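Local atomic coordinates of phosphatidylinositol phosphate phosphatase (Schizosaccharomyces pombe, PDB entry 1I9Z), a protein that removes the 5-phosphate from soluble and lipid inositol phosphates through its magnesium-dependent catalytic domain, controlling phosphoinositide levels in membrane trafficking and signalling. Residues A[87-92]-A[102-107]; A[151-156]-A[160-165]; A[183-188]-A[202-207]. All blocks are in the same frame, centred on the assembly; numbering follows the deposited sequence.

Contact 1 of 3, residues A[87-92]-A[102-107]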
ATOM      1  N   CYS A  87      15.282  13.094   3.599  1.00 19.79           N
ATOM      2  CA  CYS A  87      14.406  14.170   3.096  1.00 20.33           C
ATOM      3  C   CYS A  87      12.967  14.043   3.585  1.00 21.66           C
ATOM      4  O   CYS A  87      12.336  15.026   3.986  1.00 21.05           O
ATOM      5  CB  CYS A  87      14.406  14.262   1.564  1.00 20.31           C
ATOM      6  SG  CYS A  87      15.932  14.872   0.840  1.00 24.06           S
ATOM      7  N   VAL A  88      12.406  12.828   3.529  1.00 19.43           N
ATOM      8  CA  VAL A  88      11.045  12.656   3.995  1.00 20.33           C
ATOM      9  C   VAL A  88      10.923  12.938   5.488  1.00 21.44           C
ATOM     10  O   VAL A  88       9.988  13.648   5.952  1.00 22.26           O
ATOM     11  CB  VAL A  88      10.562  11.200   3.670  1.00 21.60           C
ATOM     12  CG1 VAL A  88       9.185  10.967   4.261  1.00 22.10           C
ATOM     13  CG2 VAL A  88      10.572  10.994   2.167  1.00 19.20           C
ATOM     14  N   LYS A  89      11.867  12.416   6.269  1.00 20.10           N
ATOM     15  CA  LYS A  89      11.828  12.632   7.702  1.00 24.14           C
ATOM     16  C   LYS A  89      11.896  14.140   8.012  1.00 23.99           C
ATOM     17  O   LYS A  89      11.180  14.626   8.876  1.00 24.57           O
ATOM     18  CB  LYS A  89      13.024  11.913   8.359  1.00 25.99           C
ATOM     19  CG  LYS A  89      13.049  11.862   9.912  1.00 32.53           C
ATOM     20  CD  LYS A  89      14.371  11.146  10.459  1.00 36.04           C
ATOM     21  CE  LYS A  89      14.413   9.559  10.191  1.00 40.18           C
ATOM     22  NZ  LYS A  89      14.636   8.987   8.753  1.00 38.85           N
ATOM     23  N   ARG A  90      12.762  14.866   7.314  1.00 24.42           N
ATOM     24  CA  ARG A  90      12.892  16.334   7.608  1.00 26.98           C
ATOM     25  C   ARG A  90      11.564  17.024   7.296  1.00 26.64           C
ATOM     26  O   ARG A  90      11.072  17.893   8.018  1.00 23.91           O
ATOM     27  CB  ARG A  90      13.974  16.977   6.754  1.00 28.59           C
ATOM     28  CG  ARG A  90      15.131  17.536   7.565  1.00 36.83           C
ATOM     29  CD  ARG A  90      16.272  18.055   6.675  1.00 38.70           C
ATOM     30  NE  ARG A  90      16.863  16.951   5.917  1.00 44.27           N
ATOM     31  CZ  ARG A  90      17.473  17.082   4.736  1.00 44.51           C
ATOM     32  NH1 ARG A  90      17.575  18.284   4.170  1.00 45.46           N
ATOM     33  NH2 ARG A  90      17.970  16.024   4.114  1.00 42.96           N
ATOM     34  N   LEU A  91      10.981  16.627   6.197  1.00 24.42           N
ATOM     35  CA  LEU A  91       9.726  17.223   5.791  1.00 26.74           C
ATOM     36  C   LEU A  91       8.582  16.913   6.763  1.00 26.23           C
ATOM     37  O   LEU A  91       7.819  17.827   7.179  1.00 26.82           O
ATOM     38  CB  LEU A  91       9.484  16.743   4.347  1.00 28.57           C
ATOM     39  CG  LEU A  91       8.514  17.376   3.376  1.00 33.95           C
ATOM     40  CD1 LEU A  91       8.765  18.897   3.123  1.00 32.88           C
ATOM     41  CD2 LEU A  91       8.714  16.578   2.084  1.00 32.94           C
ATOM     42  N   LEU A  92       8.451  15.655   7.200  1.00 25.28           N
ATOM     43  CA  LEU A  92       7.404  15.308   8.160  1.00 24.65           C
ATOM     44  C   LEU A  92       7.592  16.026   9.532  1.00 27.78           C
ATOM     45  O   LEU A  92       6.622  16.452  10.173  1.00 26.90           O
ATOM     46  CB  LEU A  92       7.403  13.796   8.417  1.00 24.25           C
ATOM     47  CG  LEU A  92       6.970  12.943   7.245  1.00 23.44           C
ATOM     48  CD1 LEU A  92       7.004  11.455   7.640  1.00 23.57           C
ATOM     49  CD2 LEU A  92       5.545  13.382   6.849  1.00 26.56           C
ATOM     50  N   TYR A 102       7.856  12.511  13.879  1.00 27.11           N
ATOM     51  CA  TYR A 102       7.731  11.230  13.256  1.00 25.96           C
ATOM     52  C   TYR A 102       9.066  10.523  13.326  1.00 24.41           C
ATOM     53  O   TYR A 102      10.110  11.178  13.313  1.00 25.58           O
ATOM     54  CB  TYR A 102       7.378  11.441  11.783  1.00 20.82           C
ATOM     55  CG  TYR A 102       5.946  11.864  11.574  1.00 23.57           C
ATOM     56  CD1 TYR A 102       5.557  13.189  11.742  1.00 24.22           C
ATOM     57  CD2 TYR A 102       4.947  10.900  11.295  1.00 20.33           C
ATOM     58  CE1 TYR A 102       4.195  13.559  11.653  1.00 26.61           C
ATOM     59  CE2 TYR A 102       3.600  11.259  11.228  1.00 21.32           C
ATOM     60  CZ  TYR A 102       3.230  12.580  11.408  1.00 24.15           C
ATOM     61  OH  TYR A 102       1.892  12.935  11.437  1.00 26.75           O
ATOM     62  N   VAL A 103       9.012   9.195  13.362  1.00 23.91           N
ATOM     63  CA  VAL A 103      10.202   8.402  13.352  1.00 23.21           C
ATOM     64  C   VAL A 103      10.049   7.385  12.208  1.00 21.15           C
ATOM     65  O   VAL A 103       8.915   7.010  11.843  1.00 20.77           O
ATOM     66  CB  VAL A 103      10.391   7.604  14.648  1.00 25.81           C
ATOM     67  CG1 VAL A 103      10.653   8.577  15.826  1.00 27.88           C
ATOM     68  CG2 VAL A 103       9.193   6.741  14.903  1.00 24.64           C
ATOM     69  N   GLN A 104      11.192   6.950  11.669  1.00 18.99           N
ATOM     70  CA  GLN A 104      11.158   5.912  10.622  1.00 18.54           C
ATOM     71  C   GLN A 104      11.142   4.582  11.351  1.00 19.14           C
ATOM     72  O   GLN A 104      12.053   4.228  12.133  1.00 18.65           O
ATOM     73  CB  GLN A 104      12.392   6.011   9.722  1.00 18.61           C
ATOM     74  CG  GLN A 104      12.611   4.783   8.787  1.00 21.32           C
ATOM     75  CD  GLN A 104      13.811   5.016   7.917  1.00 22.73           C
ATOM     76  OE1 GLN A 104      13.997   6.134   7.422  1.00 23.10           O
ATOM     77  NE2 GLN A 104      14.661   3.981   7.741  1.00 21.66           N
ATOM     78  N   LEU A 105      10.105   3.828  11.104  1.00 17.90           N
ATOM     79  CA  LEU A 105       9.970   2.526  11.704  1.00 18.35           C
ATOM     80  C   LEU A 105      10.961   1.577  11.045  1.00 17.95           C
ATOM     81  O   LEU A 105      11.735   0.822  11.716  1.00 16.03           O
ATOM     82  CB  LEU A 105       8.540   2.029  11.476  1.00 19.18           C
ATOM     83  CG  LEU A 105       8.064   0.784  12.164  1.00 18.69           C
ATOM     84  CD1 LEU A 105       8.005   1.078  13.693  1.00 19.75           C
ATOM     85  CD2 LEU A 105       6.644   0.386  11.611  1.00 19.67           C
ATOM     86  N   ARG A 106      10.926   1.552   9.715  1.00 16.46           N
ATOM     87  CA  ARG A 106      11.779   0.632   8.963  1.00 17.38           C
ATOM     88  C   ARG A 106      11.744   0.963   7.466  1.00 17.96           C
ATOM     89  O   ARG A 106      10.779   1.601   7.010  1.00 18.04           O
ATOM     90  CB  ARG A 106      11.275  -0.837   9.098  1.00 17.03           C
ATOM     91  CG  ARG A 106      12.445  -1.767   8.560  1.00 19.43           C
ATOM     92  CD  ARG A 106      12.395  -3.199   7.865  1.00 29.15           C
ATOM     93  NE  ARG A 106      12.186  -4.163   8.875  1.00 22.14           N
ATOM     94  CZ  ARG A 106      12.454  -5.468   9.029  1.00 19.25           C
ATOM     95  NH1 ARG A 106      13.080  -6.396   8.242  1.00 16.87           N
ATOM     96  NH2 ARG A 106      11.979  -5.864  10.194  1.00 16.18           N
ATOM     97  N   SER A 107      12.771   0.548   6.734  1.00 16.41           N
ATOM     98  CA  SER A 107      12.817   0.710   5.293  1.00 17.27           C
ATOM     99  C   SER A 107      13.413  -0.560   4.724  1.00 16.77           C
ATOM    100  O   SER A 107      14.119  -1.326   5.398  1.00 17.34           O
ATOM    101  CB  SER A 107      13.619   1.938   4.785  1.00 17.48           C
ATOM    102  OG  SER A 107      15.009   1.708   4.926  1.00 20.00           O
TER
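Leu92 O approaches the phenol ring of Tyr102 obliquely, 3.8 Å from its CD1 corner. The same Tyr102 CD1 lies 3.9 Å from Leu92 CB, so the ring touches both the root of the leucine side chain and the last carbonyl of 87-92. Leu92 CD1 reaches back to the stem of the tyrosine, 4.1 Å from Tyr102 CG, and the two side chains cross at about a right angle. A tyrosine suits this place because its carbon ring packs against leucine while its hydroxyl extends beyond, to hydrogen-bond with the backbone oxygen of Ala55.

The second flat group, the amide of Gln104, is met through its oxygen: Lys89 NZ gives OE1 a weak hydrogen bond of 3.2 Å. A bend at chi3 (-70°) sets Lys89 CE 4.1 Å from Gln104 CB, and the bend at chi4 (72°) then turns NZ toward OE1. Gln104 stays extended beyond CG, and its NE2 makes another weak bond, to Glu85. Both partners are long and partly exposed, as fits the border of a helix-sheet interface.

Val88, Lys89 and Gln104 also touch Phe118 of strand 113-120. Helix 78-94 thus packs beside an outermost strand, 102-110, of one of the two sheets of the DNase I-like alpha/beta sandwich.

Contact 2 of 3, residues A[151-156]-A[160-165]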
ATOM      1  N   ILE A 151       6.800  -4.528   4.045  1.00 12.95           N
ATOM      2  CA  ILE A 151       6.939  -4.410   5.493  1.00 15.16           C
ATOM      3  C   ILE A 151       5.528  -4.601   6.110  1.00 16.40           C
ATOM      4  O   ILE A 151       4.548  -4.016   5.633  1.00 16.34           O
ATOM      5  CB  ILE A 151       7.499  -3.024   5.861  1.00 15.03           C
ATOM      6  CG1 ILE A 151       8.960  -2.932   5.314  1.00 12.85           C
ATOM      7  CG2 ILE A 151       7.457  -2.873   7.395  1.00 15.22           C
ATOM      8  CD1 ILE A 151       9.498  -1.407   5.235  1.00 14.41           C
ATOM      9  N   ARG A 152       5.443  -5.414   7.163  1.00 15.44           N
ATOM     10  CA  ARG A 152       4.191  -5.666   7.852  1.00 16.38           C
ATOM     11  C   ARG A 152       4.420  -5.411   9.346  1.00 18.70           C
ATOM     12  O   ARG A 152       5.567  -5.317   9.831  1.00 16.63           O
ATOM     13  CB  ARG A 152       3.716  -7.106   7.596  1.00 14.50           C
ATOM     14  CG  ARG A 152       4.640  -8.282   8.206  1.00 18.00           C
ATOM     15  CD  ARG A 152       4.456  -8.512   9.731  1.00 18.28           C
ATOM     16  NE  ARG A 152       3.057  -8.850  10.039  1.00 18.29           N
ATOM     17  CZ  ARG A 152       2.465  -8.745  11.236  1.00 20.29           C
ATOM     18  NH1 ARG A 152       1.163  -9.050  11.339  1.00 19.87           N
ATOM     19  NH2 ARG A 152       3.156  -8.378  12.330  1.00 18.85           N
ATOM     20  N   PHE A 153       3.318  -5.235  10.067  1.00 17.06           N
ATOM     21  CA  PHE A 153       3.422  -4.992  11.494  1.00 16.90           C
ATOM     22  C   PHE A 153       2.020  -5.103  12.111  1.00 18.45           C
ATOM     23  O   PHE A 153       0.980  -5.080  11.400  1.00 18.73           O
ATOM     24  CB  PHE A 153       4.052  -3.595  11.785  1.00 15.61           C
ATOM     25  CG  PHE A 153       3.301  -2.407  11.210  1.00 18.76           C
ATOM     26  CD1 PHE A 153       2.269  -1.814  11.920  1.00 17.10           C
ATOM     27  CD2 PHE A 153       3.624  -1.895   9.943  1.00 18.87           C
ATOM     28  CE1 PHE A 153       1.550  -0.722  11.392  1.00 22.79           C
ATOM     29  CE2 PHE A 153       2.930  -0.804   9.388  1.00 20.84           C
ATOM     30  CZ  PHE A 153       1.892  -0.206  10.100  1.00 22.13           C
ATOM     31  N   ASP A 154       1.982  -5.225  13.430  1.00 18.80           N
ATOM     32  CA  ASP A 154       0.673  -5.254  14.076  1.00 21.51           C
ATOM     33  C   ASP A 154       0.560  -3.898  14.730  1.00 21.32           C
ATOM     34  O   ASP A 154       1.566  -3.362  15.232  1.00 21.60           O
ATOM     35  CB  ASP A 154       0.618  -6.363  15.131  1.00 21.32           C
ATOM     36  CG  ASP A 154       0.676  -7.684  14.522  1.00 21.73           C
ATOM     37  OD1 ASP A 154      -0.178  -7.937  13.659  1.00 22.23           O
ATOM     38  OD2 ASP A 154       1.560  -8.493  14.846  1.00 21.96           O
ATOM     39  N   TYR A 155      -0.640  -3.319  14.665  1.00 20.50           N
ATOM     40  CA  TYR A 155      -0.951  -2.057  15.339  1.00 19.89           C
ATOM     41  C   TYR A 155      -2.003  -2.556  16.364  1.00 22.26           C
ATOM     42  O   TYR A 155      -3.161  -2.887  16.035  1.00 20.37           O
ATOM     43  CB  TYR A 155      -1.480  -0.999  14.385  1.00 20.73           C
ATOM     44  CG  TYR A 155      -1.583   0.356  15.051  1.00 22.65           C
ATOM     45  CD1 TYR A 155      -0.783   1.420  14.627  1.00 23.79           C
ATOM     46  CD2 TYR A 155      -2.484   0.583  16.103  1.00 22.87           C
ATOM     47  CE1 TYR A 155      -0.866   2.656  15.204  1.00 23.89           C
ATOM     48  CE2 TYR A 155      -2.579   1.851  16.713  1.00 24.21           C
ATOM     49  CZ  TYR A 155      -1.763   2.871  16.256  1.00 25.58           C
ATOM     50  OH  TYR A 155      -1.792   4.107  16.827  1.00 26.34           O
ATOM     51  N   GLU A 156      -1.552  -2.607  17.619  1.00 21.91           N
ATOM     52  CA  GLU A 156      -2.343  -3.240  18.675  1.00 24.24           C
ATOM     53  C   GLU A 156      -2.609  -4.658  18.144  1.00 25.37           C
ATOM     54  O   GLU A 156      -1.660  -5.333  17.743  1.00 24.57           O
ATOM     55  CB  GLU A 156      -3.627  -2.458  18.970  1.00 22.55           C
ATOM     56  CG  GLU A 156      -3.389  -1.091  19.604  1.00 23.27           C
ATOM     57  CD  GLU A 156      -2.644  -1.074  20.972  1.00 25.66           C
ATOM     58  OE1 GLU A 156      -2.432  -2.105  21.628  1.00 27.25           O
ATOM     59  OE2 GLU A 156      -2.251   0.027  21.377  1.00 29.05           O
ATOM     60  N   LEU A 160      -1.199  -5.269   9.641  1.00 19.27           N
ATOM     61  CA  LEU A 160      -1.151  -4.536   8.385  1.00 18.24           C
ATOM     62  C   LEU A 160       0.053  -4.939   7.544  1.00 18.26           C
ATOM     63  O   LEU A 160       1.124  -5.182   8.082  1.00 17.65           O
ATOM     64  CB  LEU A 160      -1.101  -3.022   8.660  1.00 18.69           C
ATOM     65  CG  LEU A 160      -2.308  -2.442   9.428  1.00 20.50           C
ATOM     66  CD1 LEU A 160      -1.954  -2.404  10.952  1.00 19.12           C
ATOM     67  CD2 LEU A 160      -2.601  -1.038   8.862  1.00 18.71           C
ATOM     68  N   CYS A 161      -0.126  -5.031   6.223  1.00 17.40           N
ATOM     69  CA  CYS A 161       0.991  -5.366   5.394  1.00 17.07           C
ATOM     70  C   CYS A 161       1.039  -4.416   4.228  1.00 18.24           C
ATOM     71  O   CYS A 161       0.022  -4.225   3.537  1.00 16.90           O
ATOM     72  CB  CYS A 161       0.911  -6.814   4.908  1.00 18.52           C
ATOM     73  SG  CYS A 161       2.245  -7.320   3.775  1.00 18.26           S
ATOM     74  N   PHE A 162       2.214  -3.799   4.016  1.00 15.58           N
ATOM     75  CA  PHE A 162       2.426  -2.884   2.922  1.00 15.96           C
ATOM     76  C   PHE A 162       3.458  -3.406   1.923  1.00 14.45           C
ATOM     77  O   PHE A 162       4.582  -3.873   2.303  1.00 14.69           O
ATOM     78  CB  PHE A 162       2.869  -1.504   3.463  1.00 14.85           C
ATOM     79  CG  PHE A 162       1.838  -0.877   4.272  1.00 16.83           C
ATOM     80  CD1 PHE A 162       1.794  -1.090   5.658  1.00 15.10           C
ATOM     81  CD2 PHE A 162       0.827  -0.098   3.638  1.00 15.61           C
ATOM     82  CE1 PHE A 162       0.775  -0.527   6.436  1.00 15.88           C
ATOM     83  CE2 PHE A 162      -0.189   0.461   4.397  1.00 15.89           C
ATOM     84  CZ  PHE A 162      -0.217   0.252   5.782  1.00 16.35           C
ATOM     85  N   ILE A 163       3.093  -3.323   0.639  1.00 13.76           N
ATOM     86  CA  ILE A 163       3.963  -3.785  -0.406  1.00 14.10           C
ATOM     87  C   ILE A 163       4.089  -2.776  -1.516  1.00 15.11           C
ATOM     88  O   ILE A 163       3.068  -2.286  -2.012  1.00 16.22           O
ATOM     89  CB  ILE A 163       3.427  -5.069  -1.075  1.00 14.77           C
ATOM     90  CG1 ILE A 163       3.030  -6.080   0.000  1.00 17.29           C
ATOM     91  CG2 ILE A 163       4.454  -5.648  -2.048  1.00 14.54           C
ATOM     92  CD1 ILE A 163       1.679  -6.615  -0.184  1.00 20.20           C
ATOM     93  N   THR A 164       5.333  -2.395  -1.867  1.00 14.80           N
ATOM     94  CA  THR A 164       5.489  -1.571  -3.066  1.00 14.30           C
ATOM     95  C   THR A 164       6.231  -2.423  -4.121  1.00 13.68           C
ATOM     96  O   THR A 164       7.005  -3.319  -3.784  1.00 15.08           O
ATOM     97  CB  THR A 164       6.249  -0.219  -2.807  1.00 13.77           C
ATOM     98  OG1 THR A 164       6.097   0.595  -3.965  1.00 12.90           O
ATOM     99  CG2 THR A 164       7.780  -0.483  -2.577  1.00 12.09           C
ATOM    100  N   SER A 165       5.985  -2.201  -5.418  1.00 13.02           N
ATOM    101  CA  SER A 165       6.612  -2.979  -6.478  1.00 13.27           C
ATOM    102  C   SER A 165       6.891  -2.172  -7.714  1.00 14.50           C
ATOM    103  O   SER A 165       6.355  -1.034  -7.896  1.00 14.27           O
ATOM    104  CB  SER A 165       5.645  -4.105  -6.971  1.00 16.53           C
ATOM    105  OG  SER A 165       5.374  -4.885  -5.848  1.00 24.32           O
TER
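Residues 151-156 and 160-165 lie on the two arms of a beta hairpin, whose short strands 151-155 and 160-165 run antiparallel at 168°. Ile151 to Phe153 pair with Phe162 to Leu160. The outer pairs are hydrogen-bonded: Leu160 N to Phe153 O is 2.8 Å and almost straight at 178°, and Phe162 N lies 2.8 Å from Ile151 O. Between them Arg152 and Cys161 form a non-hydrogen-bonded pair, CB to CB 3.9 Å, the small cysteine fitting beside the arginine stem. Bent at chi2 and chi3, Arg152 turns forward along its strand to salt-bridge Asp154, NH1 2.9 Å from OD1 and NH2 3.0 Å from OD2, each oxygen met from above the carboxylate plane.

On the apolar face of Ile151, Phe153, Leu160 and Phe162 the two phenyl rings, planes 21° apart, are displaced so far that they hardly overlap, Phe153 CE2 lying 3.7 Å from Phe162 CE1 at that ring's edge. Leu160 sets CB over a face of Phe153, and its CD1 packs 3.7 Å from Tyr155 CB.

Asn129 of strand 127-136, on one flank, binds both members of that salt bridge. Strand 201-205 pairs with the other flank; Ile151 reaches Leu115 and Ile117 of the facing sheet.

Contact 3 of 3, residues A[183-188]-A[202-207]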
ATOM      1  N   THR A 183       4.215 -14.298  -8.909  1.00 16.22           N
ATOM      2  CA  THR A 183       5.566 -14.583  -8.399  1.00 17.78           C
ATOM      3  C   THR A 183       5.765 -13.917  -7.061  1.00 18.12           C
ATOM      4  O   THR A 183       6.280 -14.513  -6.093  1.00 17.89           O
ATOM      5  CB  THR A 183       6.628 -14.100  -9.420  1.00 18.88           C
ATOM      6  OG1 THR A 183       6.509 -14.861 -10.633  1.00 20.70           O
ATOM      7  CG2 THR A 183       8.104 -14.300  -8.884  1.00 17.98           C
ATOM      8  N   ILE A 184       5.338 -12.661  -6.972  1.00 18.44           N
ATOM      9  CA  ILE A 184       5.476 -11.931  -5.730  1.00 16.91           C
ATOM     10  C   ILE A 184       4.491 -12.367  -4.677  1.00 17.05           C
ATOM     11  O   ILE A 184       4.828 -12.474  -3.487  1.00 19.52           O
ATOM     12  CB  ILE A 184       5.323 -10.385  -5.991  1.00 15.79           C
ATOM     13  CG1 ILE A 184       6.455  -9.906  -6.877  1.00 16.05           C
ATOM     14  CG2 ILE A 184       5.185  -9.646  -4.629  1.00 16.24           C
ATOM     15  CD1 ILE A 184       6.198  -8.476  -7.548  1.00 14.13           C
ATOM     16  N   ALA A 185       3.237 -12.591  -5.055  1.00 17.08           N
ATOM     17  CA  ALA A 185       2.225 -12.988  -4.054  1.00 17.79           C
ATOM     18  C   ALA A 185       2.605 -14.365  -3.442  1.00 19.91           C
ATOM     19  O   ALA A 185       2.398 -14.618  -2.251  1.00 20.27           O
ATOM     20  CB  ALA A 185       0.866 -13.057  -4.720  1.00 18.37           C
ATOM     21  N   SER A 186       3.156 -15.258  -4.256  1.00 21.32           N
ATOM     22  CA  SER A 186       3.584 -16.565  -3.710  1.00 23.02           C
ATOM     23  C   SER A 186       4.971 -16.474  -3.077  1.00 23.22           C
ATOM     24  O   SER A 186       5.294 -17.196  -2.129  1.00 23.76           O
ATOM     25  CB  SER A 186       3.694 -17.626  -4.811  1.00 25.50           C
ATOM     26  OG  SER A 186       2.501 -17.677  -5.591  1.00 29.92           O
ATOM     27  N   GLY A 187       5.812 -15.586  -3.586  1.00 21.28           N
ATOM     28  CA  GLY A 187       7.185 -15.552  -3.083  1.00 22.54           C
ATOM     29  C   GLY A 187       7.547 -14.708  -1.883  1.00 23.45           C
ATOM     30  O   GLY A 187       8.568 -14.962  -1.228  1.00 24.96           O
ATOM     31  N   LEU A 188       6.761 -13.684  -1.600  1.00 23.33           N
ATOM     32  CA  LEU A 188       7.075 -12.819  -0.474  1.00 23.81           C
ATOM     33  C   LEU A 188       6.754 -13.575   0.823  1.00 23.41           C
ATOM     34  O   LEU A 188       5.619 -14.043   1.024  1.00 25.03           O
ATOM     35  CB  LEU A 188       6.230 -11.561  -0.591  1.00 23.00           C
ATOM     36  CG  LEU A 188       6.589 -10.078  -0.623  1.00 26.31           C
ATOM     37  CD1 LEU A 188       8.034  -9.743  -1.093  1.00 22.54           C
ATOM     38  CD2 LEU A 188       5.494  -9.407  -1.450  1.00 22.03           C
ATOM     39  N   VAL A 202      -4.113  -5.018   3.688  1.00 17.22           N
ATOM     40  CA  VAL A 202      -2.925  -5.125   2.850  1.00 18.12           C
ATOM     41  C   VAL A 202      -3.020  -3.988   1.810  1.00 18.59           C
ATOM     42  O   VAL A 202      -4.095  -3.819   1.187  1.00 20.52           O
ATOM     43  CB  VAL A 202      -2.903  -6.459   2.051  1.00 16.61           C
ATOM     44  CG1 VAL A 202      -1.637  -6.487   1.169  1.00 19.27           C
ATOM     45  CG2 VAL A 202      -2.951  -7.686   2.985  1.00 19.28           C
ATOM     46  N   VAL A 203      -1.944  -3.232   1.585  1.00 17.23           N
ATOM     47  CA  VAL A 203      -1.985  -2.170   0.550  1.00 16.63           C
ATOM     48  C   VAL A 203      -0.810  -2.519  -0.311  1.00 16.03           C
ATOM     49  O   VAL A 203       0.322  -2.690   0.201  1.00 14.81           O
ATOM     50  CB  VAL A 203      -1.816  -0.721   1.101  1.00 18.70           C
ATOM     51  CG1 VAL A 203      -1.769   0.280  -0.075  1.00 17.00           C
ATOM     52  CG2 VAL A 203      -3.001  -0.374   1.998  1.00 19.79           C
ATOM     53  N   TRP A 204      -1.074  -2.732  -1.614  1.00 13.49           N
ATOM     54  CA  TRP A 204       0.005  -3.137  -2.536  1.00 13.74           C
ATOM     55  C   TRP A 204      -0.024  -2.073  -3.628  1.00 14.53           C
ATOM     56  O   TRP A 204      -1.067  -1.835  -4.241  1.00 15.07           O
ATOM     57  CB  TRP A 204      -0.292  -4.503  -3.108  1.00 13.17           C
ATOM     58  CG  TRP A 204       0.757  -5.144  -3.923  1.00 14.48           C
ATOM     59  CD1 TRP A 204       1.787  -4.551  -4.606  1.00 14.31           C
ATOM     60  CD2 TRP A 204       0.856  -6.548  -4.189  1.00 15.24           C
ATOM     61  NE1 TRP A 204       2.514  -5.501  -5.258  1.00 16.75           N
ATOM     62  CE2 TRP A 204       1.952  -6.731  -5.024  1.00 15.28           C
ATOM     63  CE3 TRP A 204       0.095  -7.659  -3.803  1.00 16.32           C
ATOM     64  CZ2 TRP A 204       2.342  -8.014  -5.501  1.00 18.47           C
ATOM     65  CZ3 TRP A 204       0.498  -8.943  -4.279  1.00 15.37           C
ATOM     66  CH2 TRP A 204       1.594  -9.096  -5.106  1.00 16.39           C
ATOM     67  N   PHE A 205       1.122  -1.463  -3.915  1.00 14.45           N
ATOM     68  CA  PHE A 205       1.126  -0.349  -4.818  1.00 14.56           C
ATOM     69  C   PHE A 205       2.469  -0.129  -5.495  1.00 15.02           C
ATOM     70  O   PHE A 205       3.455  -0.756  -5.126  1.00 16.25           O
ATOM     71  CB  PHE A 205       0.781   0.945  -3.999  1.00 13.96           C
ATOM     72  CG  PHE A 205       1.895   1.359  -2.978  1.00 14.44           C
ATOM     73  CD1 PHE A 205       2.853   2.314  -3.337  1.00 14.08           C
ATOM     74  CD2 PHE A 205       1.967   0.791  -1.711  1.00 12.98           C
ATOM     75  CE1 PHE A 205       3.858   2.699  -2.434  1.00 13.96           C
ATOM     76  CE2 PHE A 205       2.955   1.151  -0.782  1.00 13.89           C
ATOM     77  CZ  PHE A 205       3.918   2.132  -1.147  1.00 11.94           C
ATOM     78  N   GLY A 206       2.484   0.791  -6.450  1.00 14.92           N
ATOM     79  CA  GLY A 206       3.739   1.155  -7.118  1.00 13.90           C
ATOM     80  C   GLY A 206       3.583   1.289  -8.608  1.00 13.66           C
ATOM     81  O   GLY A 206       2.506   1.596  -9.086  1.00 13.63           O
ATOM     82  N   ASP A 207       4.669   1.067  -9.347  1.00 12.94           N
ATOM     83  CA  ASP A 207       4.666   1.201 -10.804  1.00 12.70           C
ATOM     84  C   ASP A 207       4.429  -0.225 -11.290  1.00 12.70           C
ATOM     85  O   ASP A 207       5.367  -1.001 -11.550  1.00 14.55           O
ATOM     86  CB  ASP A 207       6.028   1.707 -11.297  1.00 14.04           C
ATOM     87  CG  ASP A 207       6.057   1.899 -12.817  1.00 14.00           C
ATOM     88  OD1 ASP A 207       5.102   1.411 -13.496  1.00 14.96           O
ATOM     89  OD2 ASP A 207       7.036   2.511 -13.322  1.00 15.35           O
TER
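With CG anti to the backbone N (chi1 -173°), the Trp204 indole stretches from its strand to helix 174-187 and brings its six-membered ring against Ile184 and Ala185. In Ile184 it is CG2 that lies opposite the nitrogen, and this branch makes the closest approach, 3.4 Å to Trp204 CZ2. The methyl also lies 3.7 Å from Trp204 CH2, so it meets the ring obliquely at the bond between these two carbons.

One residue on, Ala185 CB is 4.0 Å from Trp204 CH2, and the helix backbone comes near as well, Ala185 N lying 3.9 Å from that same carbon. An alanine suits the spot because its short side chain lets the indole approach the helix itself, while the branched isoleucine offers a methyl beside it.

The polar end of the indole belongs to the sheet: NE1 hydrogen-bonds to Ser165 OG of the adjoining strand. Rings of Tyr181, Phe208 and Phe247 also meet the tryptophan. A leucine in its place would probably fall short of the helix, opening a gap between strand and helix beside Ile184 and Ala185 and leaving Ser165 OG without its indole partner.

The side-chain contact is apolar, and no polar bond links the two segments. Within this beta-alpha-beta unit it implies that helix and strand are joined by shape and burial, with the indole's one polar atom satisfied elsewhere.

How the contacts relate
Contacts 2 and 3 are buried near the middle of the domain, whereas contact 1 lies farther out, about 17 Å from the chain centre, and is partly buried. Contact 2 is the sole one made strand to strand, and regular backbone bonding dominates it; contacts 1 and 3 each lay a helix against a strand mainly through side chains, one with a weak polar bond at its border, the other without polar links. Contacts 2 and 3 share a sheet: Ile163 N lies 2.9 Å from Val203 O, a probable hydrogen bond. Contact 1 belongs to the facing sheet, yet Leu105 touches Phe153, and the backbone of Arg106 and Ser107 touches Ile151, across the sandwich interior.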